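Local coordinates for response regulator (Vibrio cholerae O1 biovar El Tor, PDB 7KPO), which forms the DNA-binding domain of the sensor histidine kinase ChiS, at residues Ala10-Ala15 with Lys66-Arg71; Gly39-Tyr44 with Thr52-Lys57. All coordinates share one frame; numbering follows the deposited sequence.

Interaction 1 (Ala10-Ala15 with Lys66-Arg71). With SO4 (sulfate ion), chain B; SO4 (sulfate ion), chain E.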
ATOM      1  N   ALA A  10     -19.633  -5.282 -10.977  1.00 10.85           N
ATOM      2  CA  ALA A  10     -19.121  -6.567 -10.450  1.00 11.72           C
ATOM      3  C   ALA A  10     -17.786  -6.351  -9.728  1.00 11.22           C
ATOM      4  O   ALA A  10     -17.580  -6.937  -8.657  1.00 12.54           O
ATOM      5  CB  ALA A  10     -18.977  -7.551 -11.577  1.00 12.38           C
ATOM      6  N   VAL A  11     -16.904  -5.546 -10.310  1.00 10.85           N
ATOM      7  CA  VAL A  11     -15.584  -5.286  -9.675  1.00 11.47           C
ATOM      8  C   VAL A  11     -15.794  -4.516  -8.364  1.00 11.43           C
ATOM      9  O   VAL A  11     -15.098  -4.807  -7.384  1.00 12.61           O
ATOM     10  CB  VAL A  11     -14.649  -4.547 -10.648  1.00 12.20           C
ATOM     11  CG1 VAL A  11     -13.363  -4.120  -9.969  1.00 13.05           C
ATOM     12  CG2 VAL A  11     -14.348  -5.401 -11.870  1.00 13.38           C
ATOM     13  N   LEU A  12     -16.745  -3.580  -8.341  0.60 11.39           N
ATOM     14  CA  LEU A  12     -16.997  -2.772  -7.118  0.60 12.15           C
ATOM     15  C   LEU A  12     -17.408  -3.699  -5.965  0.60 12.63           C
ATOM     16  O   LEU A  12     -16.914  -3.511  -4.843  0.60 13.44           O
ATOM     17  CB  LEU A  12     -18.084  -1.735  -7.421  0.60 13.11           C
ATOM     18  CG  LEU A  12     -18.153  -0.550  -6.459  0.60 14.46           C
ATOM     19  CD1 LEU A  12     -16.937   0.343  -6.618  0.60 15.30           C
ATOM     20  CD2 LEU A  12     -19.416   0.261  -6.688  0.60 15.03           C
ATOM     21  N   VAL A  13     -18.277  -4.675  -6.235  1.00 12.06           N
ATOM     22  CA  VAL A  13     -18.736  -5.607  -5.168  1.00 12.78           C
ATOM     23  C   VAL A  13     -17.562  -6.484  -4.717  1.00 12.39           C
ATOM     24  O   VAL A  13     -17.385  -6.676  -3.500  1.00 13.35           O
ATOM     25  CB  VAL A  13     -19.945  -6.439  -5.623  1.00 13.26           C
ATOM     26  CG1 VAL A  13     -20.255  -7.553  -4.635  1.00 14.41           C
ATOM     27  CG2 VAL A  13     -21.171  -5.565  -5.859  1.00 14.22           C
ATOM     28  N   GLU A  14     -16.795  -7.019  -5.671  0.50 11.61           N
ATOM     29  CA  GLU A  14     -15.612  -7.860  -5.343  0.50 12.18           C
ATOM     30  C   GLU A  14     -14.636  -7.042  -4.490  0.50 11.50           C
ATOM     31  O   GLU A  14     -14.187  -7.538  -3.444  0.50 12.04           O
ATOM     32  CB  GLU A  14     -14.925  -8.351  -6.620  0.50 11.32           C
ATOM     33  CG  GLU A  14     -13.655  -9.152  -6.369  0.50 10.73           C
ATOM     34  CD  GLU A  14     -13.834 -10.459  -5.610  0.50 11.46           C
ATOM     35  OE1 GLU A  14     -14.968 -10.978  -5.563  0.50 12.89           O
ATOM     36  OE2 GLU A  14     -12.832 -10.956  -5.055  0.50 13.17           O
ATOM     37  N   ALA A  15     -14.352  -5.812  -4.914  1.00 12.05           N
ATOM     38  CA  ALA A  15     -13.379  -4.958  -4.199  1.00 12.40           C
ATOM     39  C   ALA A  15     -13.834  -4.642  -2.772  1.00 11.37           C
ATOM     40  O   ALA A  15     -13.043  -4.753  -1.839  1.00 11.95           O
ATOM     41  CB  ALA A  15     -13.141  -3.694  -4.989  1.00 13.40           C
ATOM     42  N   LYS A  66     -28.435   1.725  -7.784  1.00 15.23           N
ATOM     43  CA  LYS A  66     -28.465   2.100  -9.219  1.00 17.79           C
ATOM     44  C   LYS A  66     -27.363   3.133  -9.467  1.00 16.48           C
ATOM     45  O   LYS A  66     -26.740   3.083 -10.539  1.00 17.12           O
ATOM     46  CB  LYS A  66     -29.853   2.646  -9.567  1.00 21.33           C
ATOM     47  CG  LYS A  66     -30.042   3.125 -11.001  1.00 27.41           C
ATOM     48  CD  LYS A  66     -31.461   3.577 -11.310  1.00 32.82           C
ATOM     49  CE  LYS A  66     -31.942   4.725 -10.445  1.00 36.81           C
ATOM     50  NZ  LYS A  66     -31.092   5.930 -10.598  1.00 43.15           N
ATOM     51  N   THR A  67     -27.142   4.017  -8.488  1.00 15.39           N
ATOM     52  CA  THR A  67     -26.105   5.079  -8.551  1.00 15.87           C
ATOM     53  C   THR A  67     -25.054   4.804  -7.480  1.00 14.94           C
ATOM     54  O   THR A  67     -25.161   5.290  -6.359  1.00 16.00           O
ATOM     55  CB  THR A  67     -26.707   6.477  -8.356  1.00 17.83           C
ATOM     56  OG1 THR A  67     -27.685   6.673  -9.377  1.00 20.78           O
ATOM     57  CG2 THR A  67     -25.678   7.587  -8.413  1.00 18.84           C
ATOM     58  N   PRO A  68     -24.018   3.987  -7.764  1.00 13.59           N
ATOM     59  CA  PRO A  68     -22.977   3.730  -6.773  1.00 13.12           C
ATOM     60  C   PRO A  68     -22.135   4.983  -6.506  1.00 13.19           C
ATOM     61  O   PRO A  68     -21.926   5.760  -7.421  1.00 15.65           O
ATOM     62  CB  PRO A  68     -22.092   2.650  -7.412  1.00 14.65           C
ATOM     63  CG  PRO A  68     -22.934   2.093  -8.545  1.00 14.63           C
ATOM     64  CD  PRO A  68     -23.800   3.242  -9.008  1.00 14.97           C
ATOM     65  N   ARG A  69     -21.694   5.152  -5.261  1.00 12.56           N
ATOM     66  CA  ARG A  69     -20.782   6.269  -4.905  1.00 13.09           C
ATOM     67  C   ARG A  69     -19.348   5.757  -5.115  1.00 12.59           C
ATOM     68  O   ARG A  69     -18.689   5.369  -4.149  1.00 12.94           O
ATOM     69  CB  ARG A  69     -21.059   6.745  -3.480  1.00 14.04           C
ATOM     70  CG  ARG A  69     -22.430   7.374  -3.285  1.00 16.72           C
ATOM     71  CD  ARG A  69     -22.538   7.961  -1.890  1.00 21.33           C
ATOM     72  NE  ARG A  69     -23.806   8.622  -1.608  1.00 26.89           N
ATOM     73  CZ  ARG A  69     -24.049   9.923  -1.765  1.00 26.91           C
ATOM     74  NH1 ARG A  69     -23.107  10.737  -2.212  1.00 28.57           N
ATOM     75  NH2 ARG A  69     -25.240  10.410  -1.464  1.00 27.31           N
ATOM     76  N   TRP A  70     -18.895   5.762  -6.369  1.00 13.59           N
ATOM     77  CA  TRP A  70     -17.559   5.240  -6.756  1.00 13.08           C
ATOM     78  C   TRP A  70     -16.442   5.852  -5.906  1.00 12.96           C
ATOM     79  O   TRP A  70     -15.548   5.102  -5.488  1.00 14.07           O
ATOM     80  CB  TRP A  70     -17.305   5.500  -8.245  1.00 13.62           C
ATOM     81  CG  TRP A  70     -18.375   4.929  -9.122  1.00 13.23           C
ATOM     82  CD1 TRP A  70     -19.451   5.596  -9.626  1.00 13.92           C
ATOM     83  CD2 TRP A  70     -18.515   3.562  -9.552  1.00 13.78           C
ATOM     84  NE1 TRP A  70     -20.235   4.750 -10.359  1.00 14.53           N
ATOM     85  CE2 TRP A  70     -19.687   3.499 -10.337  1.00 14.30           C
ATOM     86  CE3 TRP A  70     -17.763   2.398  -9.374  1.00 15.86           C
ATOM     87  CZ2 TRP A  70     -20.130   2.316 -10.924  1.00 15.84           C
ATOM     88  CZ3 TRP A  70     -18.198   1.230  -9.961  1.00 16.77           C
ATOM     89  CH2 TRP A  70     -19.364   1.194 -10.725  1.00 17.26           C
ATOM     90  N   ARG A  71     -16.467   7.165  -5.701  1.00 13.37           N
ATOM     91  CA  ARG A  71     -15.376   7.820  -4.932  1.00 14.04           C
ATOM     92  C   ARG A  71     -15.401   7.345  -3.480  1.00 12.84           C
ATOM     93  O   ARG A  71     -14.326   7.165  -2.903  1.00 13.42           O
ATOM     94  CB  ARG A  71     -15.492   9.342  -4.977  1.00 15.40           C
ATOM     95  CG  ARG A  71     -15.368   9.932  -6.373  1.00 18.65           C
ATOM     96  CD  ARG A  71     -15.205  11.439  -6.317  1.00 19.69           C
ATOM     97  NE  ARG A  71     -16.264  12.068  -5.538  1.00 20.08           N
ATOM     98  CZ  ARG A  71     -16.262  13.332  -5.126  1.00 21.48           C
ATOM     99  NH1 ARG A  71     -17.271  13.784  -4.402  1.00 22.45           N
ATOM    100  NH2 ARG A  71     -15.250  14.132  -5.414  1.00 25.12           N
TER
HETATM  101  S   SO4 B1201     -19.225  10.636  -3.726  1.00 19.87           S
HETATM  102  O1  SO4 B1201     -18.674  11.681  -2.906  1.00 25.79           O
HETATM  103  O2  SO4 B1201     -18.565   9.388  -3.451  1.00 20.28           O
HETATM  104  O3  SO4 B1201     -19.030  10.987  -5.108  1.00 19.15           O
HETATM  105  O4  SO4 B1201     -20.632  10.493  -3.469  1.00 22.10           O
HETATM  106  S   SO4 E1204     -16.480  17.446  -4.014  0.75 40.00           S
HETATM  107  O1  SO4 E1204     -16.478  18.290  -5.180  0.75 47.21           O
HETATM  108  O2  SO4 E1204     -15.250  16.701  -3.957  0.75 41.31           O
HETATM  109  O3  SO4 E1204     -16.602  18.261  -2.833  0.75 43.73           O
HETATM  110  O4  SO4 E1204     -17.591  16.533  -4.087  0.75 36.53           O

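Interaction 2 (Gly39-Tyr44 with Thr52-Lys57). With FMT (formic acid), chain H.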
ATOM      1  N   GLY A  39     -15.758   7.303   9.093  1.00 13.34           N
ATOM      2  CA  GLY A  39     -16.793   8.305   8.788  1.00 13.65           C
ATOM      3  C   GLY A  39     -17.257   8.205   7.340  1.00 13.63           C
ATOM      4  O   GLY A  39     -18.017   9.078   6.902  1.00 15.03           O
ATOM      5  N   LEU A  40     -16.869   7.148   6.628  1.00 11.78           N
ATOM      6  CA  LEU A  40     -17.222   7.067   5.184  1.00 12.25           C
ATOM      7  C   LEU A  40     -18.639   6.534   4.962  1.00 11.93           C
ATOM      8  O   LEU A  40     -19.165   6.760   3.859  1.00 13.38           O
ATOM      9  CB  LEU A  40     -16.192   6.185   4.473  1.00 11.93           C
ATOM     10  CG  LEU A  40     -14.800   6.797   4.355  1.00 12.84           C
ATOM     11  CD1 LEU A  40     -13.804   5.765   3.870  1.00 13.24           C
ATOM     12  CD2 LEU A  40     -14.812   8.004   3.429  1.00 15.42           C
ATOM     13  N   TRP A  41     -19.213   5.847   5.950  1.00 12.21           N
ATOM     14  CA  TRP A  41     -20.563   5.253   5.797  1.00 12.72           C
ATOM     15  C   TRP A  41     -21.358   5.515   7.063  1.00 13.61           C
ATOM     16  O   TRP A  41     -20.771   5.467   8.157  1.00 15.18           O
ATOM     17  CB  TRP A  41     -20.469   3.752   5.512  1.00 12.50           C
ATOM     18  CG  TRP A  41     -19.648   3.425   4.308  1.00 12.11           C
ATOM     19  CD1 TRP A  41     -18.308   3.179   4.278  1.00 11.56           C
ATOM     20  CD2 TRP A  41     -20.113   3.316   2.950  1.00 12.40           C
ATOM     21  NE1 TRP A  41     -17.903   2.923   2.997  1.00 11.65           N
ATOM     22  CE2 TRP A  41     -18.988   3.000   2.163  1.00 11.71           C
ATOM     23  CE3 TRP A  41     -21.358   3.463   2.329  1.00 13.27           C
ATOM     24  CZ2 TRP A  41     -19.078   2.812   0.788  1.00 13.06           C
ATOM     25  CZ3 TRP A  41     -21.444   3.279   0.966  1.00 14.51           C
ATOM     26  CH2 TRP A  41     -20.316   2.960   0.209  1.00 13.97           C
ATOM     27  N   ARG A  42     -22.652   5.751   6.902  1.00 14.35           N
ATOM     28  CA  ARG A  42     -23.541   6.072   8.033  1.00 16.55           C
ATOM     29  C   ARG A  42     -24.020   4.816   8.757  1.00 15.33           C
ATOM     30  O   ARG A  42     -24.081   3.712   8.173  1.00 15.48           O
ATOM     31  CB  ARG A  42     -24.716   6.932   7.571  1.00 19.51           C
ATOM     32  CG  ARG A  42     -24.311   8.340   7.164  1.00 23.69           C
ATOM     33  CD  ARG A  42     -25.516   9.245   7.042  1.00 28.36           C
ATOM     34  NE  ARG A  42     -26.185   9.390   8.330  1.00 31.37           N
ATOM     35  CZ  ARG A  42     -27.331  10.036   8.524  1.00 32.05           C
ATOM     36  NH1 ARG A  42     -27.960  10.600   7.506  1.00 36.05           N
ATOM     37  NH2 ARG A  42     -27.849  10.108   9.738  1.00 35.52           N
ATOM     38  N   VAL A  43     -24.326   5.030  10.026  1.00 16.67           N
ATOM     39  CA  VAL A  43     -24.885   4.004  10.941  1.00 18.37           C
ATOM     40  C   VAL A  43     -26.363   4.342  11.132  1.00 19.54           C
ATOM     41  O   VAL A  43     -26.689   5.538  11.322  1.00 19.75           O
ATOM     42  CB  VAL A  43     -24.114   3.993  12.270  1.00 21.85           C
ATOM     43  CG1 VAL A  43     -24.855   3.236  13.359  1.00 24.58           C
ATOM     44  CG2 VAL A  43     -22.702   3.456  12.078  1.00 22.73           C
ATOM     45  N   TYR A  44     -27.210   3.318  11.089  1.00 20.98           N
ATOM     46  CA  TYR A  44     -28.677   3.494  11.210  1.00 23.20           C
ATOM     47  C   TYR A  44     -29.229   2.518  12.246  1.00 27.17           C
ATOM     48  O   TYR A  44     -28.571   1.490  12.505  1.00 30.54           O
ATOM     49  CB  TYR A  44     -29.352   3.232   9.858  1.00 23.52           C
ATOM     50  CG  TYR A  44     -29.001   4.207   8.761  1.00 24.30           C
ATOM     51  CD1 TYR A  44     -29.750   5.357   8.564  1.00 28.21           C
ATOM     52  CD2 TYR A  44     -27.932   3.979   7.910  1.00 21.80           C
ATOM     53  CE1 TYR A  44     -29.441   6.258   7.558  1.00 29.44           C
ATOM     54  CE2 TYR A  44     -27.610   4.870   6.899  1.00 24.01           C
ATOM     55  CZ  TYR A  44     -28.368   6.014   6.720  1.00 28.21           C
ATOM     56  OH  TYR A  44     -28.056   6.897   5.726  1.00 30.56           O
ATOM     57  N   THR A  52     -24.874  -0.747   9.263  1.00 16.69           N
ATOM     58  CA  THR A  52     -24.267   0.077   8.184  1.00 15.76           C
ATOM     59  C   THR A  52     -25.147  -0.203   6.963  1.00 15.14           C
ATOM     60  O   THR A  52     -24.683  -0.828   6.020  1.00 14.93           O
ATOM     61  CB  THR A  52     -22.784  -0.268   8.022  1.00 16.41           C
ATOM     62  OG1 THR A  52     -22.665  -1.676   7.819  1.00 17.25           O
ATOM     63  CG2 THR A  52     -21.962   0.116   9.230  1.00 18.19           C
ATOM     64  N   ARG A  53     -26.386   0.271   7.032  1.00 15.70           N
ATOM     65  CA  ARG A  53     -27.444  -0.037   6.031  0.50 15.88           C
ATOM     66  C   ARG A  53     -26.990   0.218   4.586  1.00 14.33           C
ATOM     67  O   ARG A  53     -27.213  -0.683   3.754  1.00 15.24           O
ATOM     68  CB  ARG A  53     -28.711   0.759   6.356  0.50 17.98           C
ATOM     69  CG  ARG A  53     -29.938   0.321   5.570  0.50 19.42           C
ATOM     70  CD  ARG A  53     -31.151   1.139   5.963  0.50 21.58           C
ATOM     71  NE  ARG A  53     -30.968   2.547   5.648  0.50 24.04           N
ATOM     72  CZ  ARG A  53     -31.767   3.522   6.058  0.50 26.29           C
ATOM     73  NH1 ARG A  53     -31.514   4.772   5.710  0.50 27.89           N
ATOM     74  NH2 ARG A  53     -32.806   3.248   6.826  0.50 29.53           N
ATOM     75  N   THR A  54     -26.427   1.385   4.294  1.00 14.15           N
ATOM     76  CA  THR A  54     -26.049   1.654   2.881  1.00 13.99           C
ATOM     77  C   THR A  54     -24.806   0.850   2.485  1.00 12.48           C
ATOM     78  O   THR A  54     -24.804   0.261   1.392  1.00 13.05           O
ATOM     79  CB  THR A  54     -25.889   3.156   2.644  1.00 15.40           C
ATOM     80  OG1 THR A  54     -27.081   3.784   3.110  1.00 18.71           O
ATOM     81  CG2 THR A  54     -25.653   3.479   1.186  1.00 15.99           C
ATOM     82  N   LEU A  55     -23.780   0.837   3.334  1.00 11.70           N
ATOM     83  CA  LEU A  55     -22.562   0.045   3.032  1.00 12.12           C
ATOM     84  C   LEU A  55     -22.953  -1.406   2.715  1.00 11.48           C
ATOM     85  O   LEU A  55     -22.409  -1.991   1.771  1.00 11.90           O
ATOM     86  CB  LEU A  55     -21.639   0.097   4.251  1.00 12.01           C
ATOM     87  CG  LEU A  55     -20.417  -0.819   4.208  1.00 12.64           C
ATOM     88  CD1 LEU A  55     -19.536  -0.516   3.003  1.00 13.15           C
ATOM     89  CD2 LEU A  55     -19.624  -0.700   5.503  1.00 13.73           C
ATOM     90  N   ASP A  56     -23.889  -1.964   3.478  1.00 12.15           N
ATOM     91  CA  ASP A  56     -24.274  -3.388   3.296  1.00 13.29           C
ATOM     92  C   ASP A  56     -24.784  -3.634   1.875  1.00 11.91           C
ATOM     93  O   ASP A  56     -24.602  -4.748   1.375  1.00 13.15           O
ATOM     94  CB  ASP A  56     -25.317  -3.803   4.332  1.00 14.58           C
ATOM     95  CG  ASP A  56     -24.792  -3.837   5.755  1.00 16.04           C
ATOM     96  OD1 ASP A  56     -23.570  -3.669   5.943  1.00 16.80           O
ATOM     97  OD2 ASP A  56     -25.609  -4.050   6.665  1.00 20.36           O
ATOM     98  N   LYS A  57     -25.389  -2.632   1.247  1.00 12.24           N
ATOM     99  CA  LYS A  57     -25.941  -2.802  -0.126  1.00 12.93           C
ATOM    100  C   LYS A  57     -24.812  -3.041  -1.135  1.00 11.74           C
ATOM    101  O   LYS A  57     -25.078  -3.638  -2.185  1.00 12.48           O
ATOM    102  CB  LYS A  57     -26.744  -1.566  -0.540  1.00 14.61           C
ATOM    103  CG  LYS A  57     -27.996  -1.315   0.288  1.00 16.79           C
ATOM    104  CD  LYS A  57     -28.771  -0.088  -0.124  1.00 20.14           C
ATOM    105  CE  LYS A  57     -30.001   0.122   0.732  1.00 25.72           C
ATOM    106  NZ  LYS A  57     -30.772   1.313   0.305  1.00 29.56           N
TER
HETATM  107  C   FMT H1207     -24.682   6.342   3.727  1.00 22.02           C
HETATM  108  O1  FMT H1207     -23.868   5.554   4.175  1.00 16.02           O
HETATM  109  O2  FMT H1207     -25.989   6.292   3.914  1.00 25.74           O
HETATM  110  O   HOH W   1     -24.198   2.895   5.558  1.00 15.48           O

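Interaction 1 (Ala10-Ala15 with Lys66-Arg71)
R71 NH1 is gripped by two sulfate ions. It donates to O4 of the chain E sulfate at 2.8 Å and to O1 of the chain B sulfate at 2.9 Å. NE of R71 adds a bond to O3 of the chain B ion, and NH2 adds one to O2 of the chain E ion. Both sulfates therefore lie along the guanidinium edge, near its plane. R69 NH1 reaches O4 of the chain B sulfate at 2.8 Å. The ions probably come from the crystallisation liquor. In a DNA-binding domain they may mimic backbone phosphates.

The contact across the segments is apolar and rests on L12, modelled in two conformers. In one, its CG is anti to the backbone N (chi1 -161°), which brings CD1 and CD2 against W70 and P68. CD1 lies 3.5 Å from W70 CE3, approaching the ring obliquely. CD2 makes an off-centre CH-pi contact with the six-membered ring and also meets P68 CB at 3.7 Å. P68 CB lies over one face of the W70 ring, toward its rim.

R69 is the N-cap residue of helix 70-83, and its backbone N is held by Y58 OH. L12 also touches Y58, L64 and V73. The contact thus joins helix 2-27 to the start of helix 70-83, while V11 on the same helix packs on helix 89-106.

Interaction 2 (Gly39-Tyr44 with Thr52-Lys57)
W41 lays one ring face against L55. CD1 of L55 sits over the five-membered ring, 3.7 Å from its centroid, in a CH-pi contact. L55 CB rests near W41 CD2, and the methyl CG2 of T54 lies at the ring edge. The indole NE1 is bound by S76 OG, and Y58 meets the ring edge-to-face.

R42 contributes its backbone. Its N donates to formic acid O1 at 3.0 Å, almost straight at 177°. Its O accepts from a water at 2.7 Å. The same water accepts from L55 N at 3.1 Å and donates to formic acid O1, so it bridges the loop and the short, weakly bonded helix 53-57.

V43 turns its side chain away from T52-K57 and packs on F32 and E36. Its backbone passes close to T52. T52 OG1 donates to D56 OD1 at 2.9 Å, from above the carboxylate plane. K31 forms a salt bridge to the same oxygen.

Y44 has its CG anti to the carbonyl carbon (chi1 -65°), which brings the ring against the R53 guanidinium. In one of the two conformers modelled for R53, the guanidinium lies flat on this ring. Their centres are 3.9 Å apart and the planes 25° apart, which makes a cation-pi stack. The Y44 hydroxyl OH donates to formic acid O2 at 2.8 Å, and T54 OG1 donates to that same oxygen at 2.9 Å. This oxygen lies at the edge of the Y44 ring, in its plane.

The formic acid, probably from the crystallisation liquor, uses both oxygens to join the two segments. A backbone N-H, two hydroxyls and a water all donate to it, which would suit an acceptor such as formate.

The contact centres lie 14 Å apart, with nearest atoms about 5 Å apart. Both are partly buried. Interaction 1 is apolar between its segments; interaction 2 pairs an apolar W41-L55 side with a polar side at Y44, R53 and T54. Interaction 1, the smaller, joins helix 2-27 to the loop and start of helix 70-83. Interaction 2 holds a loop to the short helix just beyond a two-stranded hairpin. Y58 links them: it touches L12, binds R69 N and meets W41. Helix 2-27 serves both, through L12 and through M16, which touches W41 and L55. Arginines hold sulfates in interaction 1; hydroxyls, a backbone N-H and a water hold formic acid in interaction 2.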